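Local atomic coordinates of diol-dehydratase (Roseburia inulinivorans, PDB entry 5I2A), a protein that dehydrates 1,2-propanediol without vitamin B12, probably by the radical mechanism of the pyruvate formate lyase-like glycyl radical enzymes. Residues Ile177-Val182 with Asp215-Tyr220; Asn253-Pro258 with Phe269-Gln274; Ala453-Met458 with Val696-Pro701; Phe556-Val561 with Ala691-Val696. All coordinates share one frame; numbering follows the deposited sequence. Where two conformers were deposited one is given.

Interaction 1. Residues Ile177-Val182 with Asp215-Tyr220; sequences IGLNGV and DAVITY
Leu179 meets Val217 and Ile218 where two consecutive helices, 171-190 and 200-233, pack in a largely helical outer part of the pyruvate formate lyase-like fold, the centre of the contact lying about 29 Å from the centre of the chain. Leu179 buries the most surface and works at two levels. Its CG lies beside the backbone N (chi1 -67°) and the chain then runs on extended, carrying CD1 forward to the other helix. There CD1 rests against the branch point of Val217, 3.7 Å from Val217 CB, and it lies equally close, 3.7 Å, to Val217 CG1. These two side chains cross at about a right angle, with the CD1 methyl doing the touching. Nearer the backbone, Leu179 CB receives Ile218 CD1 at a looser 4.2 Å. The isoleucine reaches it with its longer branch extended (chi2 170°), consistent with a backbone separation of 7.6 Å between Leu179 CA and Ile218 CA. Helix 171-190 is kinked here: the N atoms of Leu179 and Asn180 lack bonds to the preceding turn, and Gly178 adopts a positive phi of 73°. The loop 253-258 supplies the missing backbone partners, and its Pro255 also touches Leu179 and Val217. Phe526 of helix 525-529 packs on the same two residues. At the polar margin, Asp215 turns its carboxylate to Lys183 in a salt bridge. All three contacting residues are buried and aliphatic, and these segments exchange no polar bond, which implies that the association between them rests on apolar burial; the directed bonds come from the loop and from Lys183.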
loop_
_atom_site.group_PDB
_atom_site.type_symbol
_atom_site.label_atom_id
_atom_site.label_comp_id
_atom_site.label_asym_id
_atom_site.label_seq_id
_atom_site.Cartn_x
_atom_site.Cartn_y
_atom_site.Cartn_z
ATOM N N ILE A 177 17.408 -28.058 1.576
ATOM C CA ILE A 177 16.788 -28.171 0.262
ATOM C C ILE A 177 17.373 -27.195 -0.750
ATOM O O ILE A 177 17.068 -27.267 -1.929
ATOM C CB ILE A 177 15.233 -28.007 0.334
ATOM C CG1 ILE A 177 14.793 -26.568 0.661
ATOM C CG2 ILE A 177 14.638 -29.010 1.316
ATOM C CD1 ILE A 177 13.241 -26.393 0.719
ATOM N N GLY A 178 18.249 -26.308 -0.303
ATOM C CA GLY A 178 18.834 -25.328 -1.200
ATOM C C GLY A 178 17.851 -24.239 -1.598
ATOM O O GLY A 178 16.656 -24.348 -1.329
ATOM N N LEU A 179 18.353 -23.181 -2.233
ATOM C CA LEU A 179 17.468 -22.171 -2.791
ATOM C C LEU A 179 16.675 -22.787 -3.945
ATOM O O LEU A 179 15.593 -22.324 -4.280
ATOM C CB LEU A 179 18.248 -20.937 -3.252
ATOM C CG LEU A 179 18.888 -20.134 -2.111
ATOM C CD1 LEU A 179 19.539 -18.865 -2.626
ATOM C CD2 LEU A 179 17.870 -19.810 -1.014
ATOM N N ASN A 180 17.210 -23.847 -4.545
ATOM C CA ASN A 180 16.451 -24.584 -5.542
ATOM C C ASN A 180 15.183 -25.144 -4.926
ATOM O O ASN A 180 14.110 -25.055 -5.505
ATOM C CB ASN A 180 17.285 -25.709 -6.139
ATOM C CG ASN A 180 16.596 -26.369 -7.290
ATOM O OD1 ASN A 180 16.427 -25.765 -8.350
ATOM N ND2 ASN A 180 16.180 -27.612 -7.095
ATOM N N GLY A 181 15.320 -25.704 -3.728
ATOM C CA GLY A 181 14.186 -26.195 -2.982
ATOM C C GLY A 181 13.208 -25.102 -2.573
ATOM O O GLY A 181 11.999 -25.325 -2.570
ATOM N N VAL A 182 13.722 -23.932 -2.201
ATOM C CA VAL A 182 12.842 -22.833 -1.824
ATOM C C VAL A 182 12.020 -22.395 -3.039
ATOM O O VAL A 182 10.820 -22.198 -2.930
ATOM C CB VAL A 182 13.632 -21.637 -1.233
ATOM C CG1 VAL A 182 12.723 -20.422 -1.043
ATOM C CG2 VAL A 182 14.261 -22.044 0.094
ATOM N N ASP A 215 17.254 -16.559 -7.388
ATOM C CA ASP A 215 18.170 -16.683 -8.518
ATOM C C ASP A 215 19.304 -15.649 -8.461
ATOM O O ASP A 215 20.417 -15.933 -8.893
ATOM C CB ASP A 215 17.412 -16.585 -9.841
ATOM C CG ASP A 215 16.640 -17.861 -10.155
ATOM O OD1 ASP A 215 17.096 -18.945 -9.734
ATOM O OD2 ASP A 215 15.579 -17.788 -10.809
ATOM N N ALA A 216 19.032 -14.472 -7.901
ATOM C CA ALA A 216 20.070 -13.469 -7.691
ATOM C C ALA A 216 21.181 -13.961 -6.742
ATOM O O ALA A 216 22.358 -13.712 -6.963
ATOM C CB ALA A 216 19.455 -12.190 -7.153
ATOM N N VAL A 217 20.797 -14.646 -5.678
ATOM C CA VAL A 217 21.779 -15.146 -4.728
ATOM C C VAL A 217 22.579 -16.297 -5.361
ATOM O O VAL A 217 23.774 -16.423 -5.139
ATOM C CB VAL A 217 21.112 -15.617 -3.429
ATOM C CG1 VAL A 217 22.147 -16.204 -2.468
ATOM C CG2 VAL A 217 20.340 -14.458 -2.771
ATOM N N ILE A 218 21.910 -17.129 -6.151
ATOM C CA ILE A 218 22.574 -18.220 -6.838
ATOM C C ILE A 218 23.603 -17.644 -7.791
ATOM O O ILE A 218 24.759 -18.073 -7.815
ATOM C CB ILE A 218 21.584 -19.102 -7.600
ATOM C CG1 ILE A 218 20.686 -19.834 -6.604
ATOM C CG2 ILE A 218 22.336 -20.077 -8.518
ATOM C CD1 ILE A 218 19.498 -20.552 -7.215
ATOM N N THR A 219 23.171 -16.641 -8.544
ATOM C CA THR A 219 24.057 -15.888 -9.411
ATOM C C THR A 219 25.262 -15.359 -8.647
ATOM O O THR A 219 26.398 -15.427 -9.129
ATOM C CB THR A 219 23.325 -14.708 -10.060
ATOM O OG1 THR A 219 22.345 -15.206 -10.975
ATOM C CG2 THR A 219 24.310 -13.806 -10.801
ATOM N N TYR A 220 25.007 -14.822 -7.458
ATOM C CA TYR A 220 26.063 -14.217 -6.658
ATOM C C TYR A 220 27.138 -15.254 -6.315
ATOM O O TYR A 220 28.323 -15.014 -6.500
ATOM C CB TYR A 220 25.488 -13.602 -5.375
ATOM C CG TYR A 220 26.473 -12.753 -4.607
ATOM C CD1 TYR A 220 26.991 -11.599 -5.160
ATOM C CD2 TYR A 220 26.865 -13.099 -3.320
ATOM C CE1 TYR A 220 27.884 -10.807 -4.461
ATOM C CE2 TYR A 220 27.749 -12.316 -2.612
ATOM C CZ TYR A 220 28.261 -11.176 -3.189
ATOM O OH TYR A 220 29.154 -10.406 -2.495
#

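Interaction 2. Residues Asn253-Pro258 with Phe269-Gln274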
loop_
_atom_site.group_PDB
_atom_site.type_symbol
_atom_site.label_atom_id
_atom_site.label_comp_id
_atom_site.label_asym_id
_atom_site.label_seq_id
_atom_site.Cartn_x
_atom_site.Cartn_y
_atom_site.Cartn_z
ATOM N N ASN A 253 27.799 -25.261 -6.082
ATOM C CA ASN A 253 26.750 -26.110 -5.519
ATOM C C ASN A 253 25.857 -25.386 -4.515
ATOM O O ASN A 253 24.651 -25.622 -4.486
ATOM C CB ASN A 253 27.349 -27.354 -4.850
ATOM C CG ASN A 253 26.354 -28.509 -4.766
ATOM O OD1 ASN A 253 25.860 -28.978 -5.795
ATOM N ND2 ASN A 253 26.074 -28.988 -3.550
ATOM N N VAL A 254 26.436 -24.523 -3.686
ATOM C CA VAL A 254 25.646 -23.873 -2.638
ATOM C C VAL A 254 25.650 -22.347 -2.799
ATOM O O VAL A 254 26.620 -21.762 -3.253
ATOM C CB VAL A 254 26.129 -24.274 -1.207
ATOM C CG1 VAL A 254 25.903 -25.764 -0.956
ATOM C CG2 VAL A 254 27.576 -23.893 -0.976
ATOM N N PRO A 255 24.545 -21.694 -2.423
ATOM C CA PRO A 255 23.390 -22.277 -1.750
ATOM C C PRO A 255 22.269 -22.742 -2.691
ATOM O O PRO A 255 21.173 -22.991 -2.202
ATOM C CB PRO A 255 22.914 -21.124 -0.870
ATOM C CG PRO A 255 23.191 -19.940 -1.690
ATOM C CD PRO A 255 24.430 -20.228 -2.500
ATOM N N GLU A 256 22.535 -22.886 -3.984
ATOM C CA GLU A 256 21.506 -23.376 -4.900
ATOM C C GLU A 256 20.982 -24.748 -4.476
ATOM O O GLU A 256 19.769 -24.973 -4.423
ATOM C CB GLU A 256 22.016 -23.444 -6.349
ATOM C CG GLU A 256 20.990 -24.116 -7.294
ATOM C CD GLU A 256 21.289 -23.914 -8.765
ATOM O OE1 GLU A 256 22.453 -23.626 -9.124
ATOM O OE2 GLU A 256 20.345 -24.030 -9.567
ATOM N N PHE A 257 21.900 -25.645 -4.132
ATOM C CA PHE A 257 21.551 -27.030 -3.839
ATOM C C PHE A 257 21.793 -27.383 -2.378
ATOM O O PHE A 257 22.484 -26.651 -1.675
ATOM C CB PHE A 257 22.349 -27.963 -4.763
ATOM C CG PHE A 257 22.030 -27.773 -6.221
ATOM C CD1 PHE A 257 20.805 -28.174 -6.731
ATOM C CD2 PHE A 257 22.949 -27.190 -7.078
ATOM C CE1 PHE A 257 20.502 -27.998 -8.076
ATOM C CE2 PHE A 257 22.654 -27.012 -8.421
ATOM C CZ PHE A 257 21.425 -27.414 -8.918
ATOM N N PRO A 258 21.198 -28.494 -1.909
ATOM C CA PRO A 258 21.478 -28.968 -0.550
ATOM C C PRO A 258 22.976 -29.153 -0.310
ATOM O O PRO A 258 23.696 -29.582 -1.211
ATOM C CB PRO A 258 20.738 -30.310 -0.487
ATOM C CG PRO A 258 19.603 -30.150 -1.465
ATOM C CD PRO A 258 20.172 -29.319 -2.579
ATOM N N PHE A 269 25.698 -21.323 4.560
ATOM C CA PHE A 269 25.383 -20.473 5.684
ATOM C C PHE A 269 25.919 -19.061 5.485
ATOM O O PHE A 269 25.172 -18.091 5.646
ATOM C CB PHE A 269 25.945 -21.036 6.982
ATOM C CG PHE A 269 26.050 -20.016 8.064
ATOM C CD1 PHE A 269 24.939 -19.678 8.817
ATOM C CD2 PHE A 269 27.240 -19.357 8.305
ATOM C CE1 PHE A 269 25.017 -18.727 9.798
ATOM C CE2 PHE A 269 27.322 -18.402 9.290
ATOM C CZ PHE A 269 26.205 -18.088 10.040
ATOM N N TRP A 270 27.198 -18.936 5.139
ATOM C CA TRP A 270 27.790 -17.605 5.080
ATOM C C TRP A 270 27.138 -16.749 3.985
ATOM O O TRP A 270 26.881 -15.584 4.204
ATOM C CB TRP A 270 29.310 -17.627 4.858
ATOM C CG TRP A 270 29.818 -16.215 4.714
ATOM C CD1 TRP A 270 30.311 -15.628 3.594
ATOM C CD2 TRP A 270 29.779 -15.190 5.722
ATOM N NE1 TRP A 270 30.622 -14.309 3.849
ATOM C CE2 TRP A 270 30.295 -14.018 5.147
ATOM C CE3 TRP A 270 29.367 -15.161 7.062
ATOM C CZ2 TRP A 270 30.401 -12.823 5.856
ATOM C CZ3 TRP A 270 29.483 -13.980 7.772
ATOM C CH2 TRP A 270 30.000 -12.827 7.168
ATOM N N PHE A 271 26.886 -17.319 2.814
ATOM C CA PHE A 271 26.225 -16.562 1.744
ATOM C C PHE A 271 24.862 -16.021 2.211
ATOM O O PHE A 271 24.518 -14.884 1.928
ATOM C CB PHE A 271 26.067 -17.430 0.487
ATOM C CG PHE A 271 27.284 -17.417 -0.425
ATOM C CD1 PHE A 271 27.995 -16.247 -0.647
ATOM C CD2 PHE A 271 27.714 -18.578 -1.048
ATOM C CE1 PHE A 271 29.107 -16.231 -1.485
ATOM C CE2 PHE A 271 28.826 -18.573 -1.890
ATOM C CZ PHE A 271 29.523 -17.409 -2.109
ATOM N N ILE A 272 24.109 -16.823 2.951
ATOM C CA ILE A 272 22.820 -16.365 3.447
ATOM C C ILE A 272 23.027 -15.234 4.463
ATOM O O ILE A 272 22.391 -14.186 4.355
ATOM C CB ILE A 272 22.000 -17.504 4.078
ATOM C CG1 ILE A 272 21.695 -18.579 3.031
ATOM C CG2 ILE A 272 20.714 -16.957 4.655
ATOM C CD1 ILE A 272 21.000 -18.035 1.754
ATOM N N GLN A 273 23.939 -15.441 5.413
ATOM C CA GLN A 273 24.277 -14.422 6.412
ATOM C C GLN A 273 24.671 -13.105 5.755
ATOM O O GLN A 273 24.287 -12.031 6.214
ATOM C CB GLN A 273 25.423 -14.892 7.313
ATOM C CG GLN A 273 25.746 -13.944 8.470
ATOM C CD GLN A 273 24.663 -13.936 9.556
ATOM O OE1 GLN A 273 23.785 -14.802 9.585
ATOM N NE2 GLN A 273 24.732 -12.954 10.454
ATOM N N GLN A 274 25.453 -13.200 4.689
ATOM C CA GLN A 274 25.947 -12.024 4.003
ATOM C C GLN A 274 24.866 -11.310 3.182
ATOM O O GLN A 274 24.668 -10.106 3.340
ATOM C CB GLN A 274 27.123 -12.387 3.089
ATOM C CG GLN A 274 27.757 -11.163 2.433
ATOM C CD GLN A 274 28.590 -11.510 1.199
ATOM O OE1 GLN A 274 28.675 -12.670 0.800
ATOM N NE2 GLN A 274 29.204 -10.502 0.599
#
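Phe271 holds its CG beside its own backbone N (chi1 -86°), and a ring twist of -39° in chi2 then presents CD2 to Val254 and Pro255. The motif on the other side is a cis-proline loop, 253-258, which leaves helix 238-253 and leans back on helix 262-279, the next helix in the chain. Because the peptide bond before Pro255 is cis, Val254 O and Pro255 CD fall on the same side of it, 2.8 Å apart. Both therefore converge on one ring atom: Pro255 CD lies 4.0 Å from Phe271 CD2, and Val254 O is also 4.0 Å from Phe271 CD2. The approach to the ring is oblique, and the proline and phenylalanine side chains meet at about a right angle. The loop's own turn is closed by Phe257 N, hydrogen-bonded to Asn253 O at 2.8 Å. Ala221 of helix 200-233 touches both Pro255 and Phe271, placing this buried contact between helices 262-279 and 200-233. Ile272 adds a second, slacker touch: its chi2 of -55° bends the longer branch round until CD1 stands 4.5 Å from Pro255 CB.

Interaction 3. Residues Ala453-Met458 with Val696-Pro701; sequences AAFFNM and VSANVP
Phe455 reaches Val696 and Ala698 with its ring, and its atoms can be followed outward in order. CB leaves the backbone in the direction of 696-701, and on the way it packs on the ring of Phe556. With CG placed beside the backbone N (chi1 -63°), the ring is carried on until its two sides find different partners. On one side CD2 lies 3.6 Å from Ala698 CB, and the next atom, CE2, is likewise 3.6 Å from Ala698 CB, so the methyl group sits evenly against that ring bond. Beyond it, CZ comes within 3.7 Å of Val696 CG2. Round the tip, CE1 is 3.8 Å from the same Val696 CG2. Both approaches are oblique to the ring. The strand that bears Phe455, 454-457, belongs to one of two five-stranded sheets of the chain, as expected for the two half-barrels of a glycyl radical enzyme; it pairs with strands 154-155 and 548-556. Segment 696-701 is instead the entry to helix 699-703. Val696 has an unusual positive phi of 49°, and its CG2 branch, set beside the backbone N, is the one that meets the ring. Phe338 also packs on both Phe455 and Val696. Val696 also touches Tyr818, the neighbour in sequence of Gly817, where a glycyl radical is predicted but not present in this structure, while Ser697 OG is hydrogen-bonded to Glu336 O and Ala339 N.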
loop_
_atom_site.group_PDB
_atom_site.type_symbol
_atom_site.label_atom_id
_atom_site.label_comp_id
_atom_site.label_asym_id
_atom_site.label_seq_id
_atom_site.Cartn_x
_atom_site.Cartn_y
_atom_site.Cartn_z
ATOM N N ALA A 453 13.203 -1.886 18.666
ATOM C CA ALA A 453 12.400 -0.897 17.949
ATOM C C ALA A 453 12.617 0.535 18.423
ATOM O O ALA A 453 12.370 1.471 17.667
ATOM C CB ALA A 453 10.910 -1.258 18.053
ATOM N N ALA A 454 13.057 0.698 19.670
ATOM C CA ALA A 454 13.277 2.026 20.252
ATOM C C ALA A 454 13.983 1.937 21.589
ATOM O O ALA A 454 14.005 0.887 22.245
ATOM C CB ALA A 454 11.932 2.807 20.429
ATOM N N PHE A 455 14.558 3.067 21.974
ATOM C CA PHE A 455 15.142 3.251 23.287
ATOM C C PHE A 455 14.264 4.244 24.055
ATOM O O PHE A 455 14.054 5.371 23.592
ATOM C CB PHE A 455 16.569 3.790 23.172
ATOM C CG PHE A 455 17.542 2.866 22.469
ATOM C CD1 PHE A 455 17.430 1.492 22.572
ATOM C CD2 PHE A 455 18.598 3.394 21.731
ATOM C CE1 PHE A 455 18.346 0.647 21.946
ATOM C CE2 PHE A 455 19.517 2.557 21.091
ATOM C CZ PHE A 455 19.389 1.184 21.200
ATOM N N PHE A 456 13.770 3.838 25.218
ATOM C CA PHE A 456 12.897 4.677 26.029
ATOM C C PHE A 456 13.570 5.015 27.354
ATOM O O PHE A 456 13.950 4.117 28.111
ATOM C CB PHE A 456 11.558 3.971 26.287
ATOM C CG PHE A 456 10.538 4.811 27.029
ATOM C CD1 PHE A 456 10.559 4.904 28.420
ATOM C CD2 PHE A 456 9.535 5.478 26.334
ATOM C CE1 PHE A 456 9.593 5.653 29.102
ATOM C CE2 PHE A 456 8.565 6.238 27.009
ATOM C CZ PHE A 456 8.597 6.323 28.394
ATOM N N ASN A 457 13.681 6.309 27.641
ATOM C CA ASN A 457 14.336 6.771 28.864
ATOM C C ASN A 457 13.319 6.896 30.002
ATOM O O ASN A 457 12.557 7.856 30.045
ATOM C CB ASN A 457 15.034 8.120 28.607
ATOM C CG ASN A 457 15.914 8.566 29.774
ATOM O OD1 ASN A 457 15.707 8.157 30.915
ATOM N ND2 ASN A 457 16.912 9.401 29.478
ATOM N N MET A 458 13.319 5.939 30.923
ATOM C CA MET A 458 12.340 5.942 32.008
ATOM C C MET A 458 12.597 7.072 33.008
ATOM O O MET A 458 11.723 7.387 33.803
ATOM C CB MET A 458 12.317 4.588 32.746
ATOM C CG MET A 458 12.028 3.375 31.839
ATOM S SD MET A 458 12.209 1.790 32.691
ATOM C CE MET A 458 11.133 2.060 34.081
ATOM N N VAL A 696 22.079 -1.632 25.057
ATOM C CA VAL A 696 23.142 -1.571 24.049
ATOM C C VAL A 696 24.208 -0.621 24.617
ATOM O O VAL A 696 24.605 -0.809 25.757
ATOM C CB VAL A 696 22.639 -1.145 22.663
ATOM C CG1 VAL A 696 23.635 -1.613 21.585
ATOM C CG2 VAL A 696 21.272 -1.778 22.386
ATOM N N SER A 697 24.647 0.410 23.893
ATOM C CA SER A 697 25.553 1.366 24.535
ATOM C C SER A 697 24.853 2.711 24.777
ATOM O O SER A 697 25.497 3.711 25.096
ATOM C CB SER A 697 26.834 1.572 23.703
ATOM O OG SER A 697 26.602 2.274 22.491
ATOM N N ALA A 698 23.530 2.710 24.663
ATOM C CA ALA A 698 22.751 3.948 24.627
ATOM C C ALA A 698 22.453 4.548 25.989
ATOM O O ALA A 698 21.879 5.640 26.073
ATOM C CB ALA A 698 21.438 3.714 23.874
ATOM N N ASN A 699 22.835 3.853 27.061
ATOM C CA ASN A 699 22.630 4.396 28.391
ATOM C C ASN A 699 23.539 5.613 28.603
ATOM O O ASN A 699 23.217 6.489 29.382
ATOM C CB ASN A 699 22.879 3.347 29.470
ATOM C CG ASN A 699 24.313 2.841 29.463
ATOM O OD1 ASN A 699 24.814 2.389 28.443
ATOM N ND2 ASN A 699 24.981 2.952 30.594
ATOM N N VAL A 700 24.647 5.679 27.875
ATOM C CA VAL A 700 25.521 6.853 27.958
ATOM C C VAL A 700 24.888 8.084 27.259
ATOM O O VAL A 700 24.669 9.087 27.917
ATOM C CB VAL A 700 26.923 6.525 27.392
ATOM C CG1 VAL A 700 27.774 7.781 27.274
ATOM C CG2 VAL A 700 27.583 5.459 28.276
ATOM N N PRO A 701 24.539 8.000 25.952
ATOM C CA PRO A 701 23.864 9.193 25.414
ATOM C C PRO A 701 22.488 9.502 26.033
ATOM O O PRO A 701 22.145 10.679 26.125
ATOM C CB PRO A 701 23.718 8.882 23.915
ATOM C CG PRO A 701 23.822 7.381 23.809
ATOM C CD PRO A 701 24.814 7.007 24.893
#

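Interaction 4. Residues Phe556-Val561 with Ala691-Val696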
loop_
_atom_site.group_PDB
_atom_site.type_symbol
_atom_site.label_atom_id
_atom_site.label_comp_id
_atom_site.label_asym_id
_atom_site.label_seq_id
_atom_site.Cartn_x
_atom_site.Cartn_y
_atom_site.Cartn_z
ATOM N N PHE A 556 14.970 2.141 29.779
ATOM C CA PHE A 556 16.256 2.482 30.374
ATOM C C PHE A 556 16.105 3.071 31.763
ATOM O O PHE A 556 15.266 3.933 31.977
ATOM C CB PHE A 556 16.995 3.504 29.507
ATOM C CG PHE A 556 17.604 2.941 28.243
ATOM C CD1 PHE A 556 16.808 2.461 27.221
ATOM C CD2 PHE A 556 18.987 2.952 28.063
ATOM C CE1 PHE A 556 17.373 1.974 26.049
ATOM C CE2 PHE A 556 19.563 2.478 26.891
ATOM C CZ PHE A 556 18.753 1.982 25.887
ATOM N N GLY A 557 16.945 2.642 32.692
ATOM C CA GLY A 557 17.109 3.358 33.938
ATOM C C GLY A 557 16.351 2.848 35.146
ATOM O O GLY A 557 16.120 3.608 36.092
ATOM N N ILE A 558 15.975 1.576 35.135
ATOM C CA ILE A 558 15.226 1.007 36.262
ATOM C C ILE A 558 15.893 1.267 37.634
ATOM O O ILE A 558 15.215 1.675 38.580
ATOM C CB ILE A 558 15.016 -0.501 36.085
ATOM C CG1 ILE A 558 13.851 -0.749 35.133
ATOM C CG2 ILE A 558 14.682 -1.152 37.405
ATOM C CD1 ILE A 558 13.515 -2.213 34.950
ATOM N N ALA A 559 17.203 1.043 37.744
ATOM C CA ALA A 559 17.898 1.296 39.017
ATOM C C ALA A 559 17.775 2.765 39.429
ATOM O O ALA A 559 17.491 3.072 40.589
ATOM C CB ALA A 559 19.394 0.889 38.934
ATOM N N ASN A 560 18.002 3.665 38.476
ATOM C CA ASN A 560 17.939 5.098 38.757
ATOM C C ASN A 560 16.549 5.492 39.244
ATOM O O ASN A 560 16.419 6.219 40.223
ATOM C CB ASN A 560 18.314 5.919 37.521
ATOM C CG ASN A 560 19.663 5.529 36.955
ATOM O OD1 ASN A 560 19.741 4.844 35.939
ATOM N ND2 ASN A 560 20.735 5.942 37.628
ATOM N N VAL A 561 15.520 4.984 38.570
ATOM C CA VAL A 561 14.133 5.280 38.926
ATOM C C VAL A 561 13.775 4.716 40.303
ATOM O O VAL A 561 13.178 5.405 41.119
ATOM C CB VAL A 561 13.143 4.726 37.861
ATOM C CG1 VAL A 561 11.696 4.804 38.347
ATOM C CG2 VAL A 561 13.306 5.471 36.557
ATOM N N ALA A 691 7.779 -5.358 26.048
ATOM C CA ALA A 691 8.933 -4.636 26.578
ATOM C C ALA A 691 10.213 -5.468 26.604
ATOM O O ALA A 691 10.187 -6.673 26.881
ATOM C CB ALA A 691 8.631 -4.135 27.998
ATOM N N GLY A 692 11.332 -4.815 26.310
ATOM C CA GLY A 692 12.639 -5.305 26.707
ATOM C C GLY A 692 13.269 -4.323 27.684
ATOM O O GLY A 692 12.816 -3.178 27.808
ATOM N N LEU A 693 14.304 -4.771 28.384
ATOM C CA LEU A 693 15.041 -3.938 29.322
ATOM C C LEU A 693 16.539 -4.172 29.110
ATOM O O LEU A 693 17.173 -4.949 29.816
ATOM C CB LEU A 693 14.634 -4.237 30.770
ATOM C CG LEU A 693 13.151 -4.038 31.109
ATOM C CD1 LEU A 693 12.768 -4.717 32.412
ATOM C CD2 LEU A 693 12.779 -2.565 31.133
ATOM N N TYR A 694 17.087 -3.493 28.117
ATOM C CA TYR A 694 18.504 -3.587 27.822
ATOM C C TYR A 694 18.969 -2.292 27.169
ATOM O O TYR A 694 18.157 -1.542 26.637
ATOM C CB TYR A 694 18.802 -4.792 26.932
ATOM C CG TYR A 694 18.259 -4.769 25.509
ATOM C CD1 TYR A 694 18.932 -4.085 24.500
ATOM C CD2 TYR A 694 17.125 -5.511 25.156
ATOM C CE1 TYR A 694 18.482 -4.109 23.204
ATOM C CE2 TYR A 694 16.664 -5.548 23.830
ATOM C CZ TYR A 694 17.344 -4.837 22.866
ATOM O OH TYR A 694 16.927 -4.846 21.557
ATOM N N PRO A 695 20.272 -2.009 27.249
ATOM C CA PRO A 695 20.714 -0.663 26.863
ATOM C C PRO A 695 21.563 -0.532 25.600
ATOM O O PRO A 695 21.733 0.598 25.148
ATOM C CB PRO A 695 21.551 -0.247 28.064
ATOM C CG PRO A 695 22.268 -1.531 28.412
ATOM C CD PRO A 695 21.240 -2.651 28.158
ATOM N N VAL A 696 22.079 -1.632 25.057
ATOM C CA VAL A 696 23.142 -1.571 24.049
ATOM C C VAL A 696 24.208 -0.621 24.617
ATOM O O VAL A 696 24.605 -0.809 25.757
ATOM C CB VAL A 696 22.639 -1.145 22.663
ATOM C CG1 VAL A 696 23.635 -1.613 21.585
ATOM C CG2 VAL A 696 21.272 -1.778 22.386
#
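Phe556 and Ile558 stand either side of Gly557 at a strand-to-helix junction of the barrel-like core, where strand 548-556 gives way to helix 558-574, and both press on the loop 691-696. The first shell is dominated by the ring of Phe556 lying obliquely against Pro695. Its CE2 comes within 3.3 Å of Pro695 CA, a close approach, and CE2 is also 3.6 Å from Pro695 CB. At the tip, CZ lies 3.4 Å from Pro695 O, while the other side of the ring brings CE1 to 3.7 Å from Tyr694 O. The ring thus rests on backbone as much as on side chain. A second, purely aliphatic touch joins Ile558 CD1 to Leu693 CD1 at 3.6 Å, with the leucine's other branch, CD2, 3.9 Å from the same Ile558 CD1. Ile558 gets there with its longer branch extended (chi2 -177°), and the two side chains meet at about a right angle. In the next shell, backbone bonds from Gly692 to Pro553 and Gly555 fix the loop alongside the strand, Ala671 of helix 661-678 packs on Ile558, and Tyr694 OH is hydrogen-bonded to His451 O. Gly557 links strand and helix at a positive phi of 99°, backbone angles that call for glycine. It takes the N-cap position, and the first helical turn closes through Val561 N, 2.9 Å from Gly557 O.

The four contacts form two pairs on different parts of the molecule. Interactions 1 and 2 have centres about 8 Å apart and are joined by probable backbone hydrogen bonds, Leu179 N to Pro255 O and Asn180 N to Glu256 O, both 2.8 Å. Interactions 3 and 4, centres again about 8 Å apart, share Val696 and are joined where Phe456 O meets Phe556 N at 2.8 Å. Interaction 2 comes within about 16 Å, nearest atoms, of interactions 3 and 4, and interaction 1 within about 26 Å. Through Val696 and Tyr818 the second pair probably lies nearer the predicted radical site, Gly817. Bound 1,2-ethanediol, probably from crystallisation, lies about 4 Å from the Tyr694 side chain and may mark a pocket.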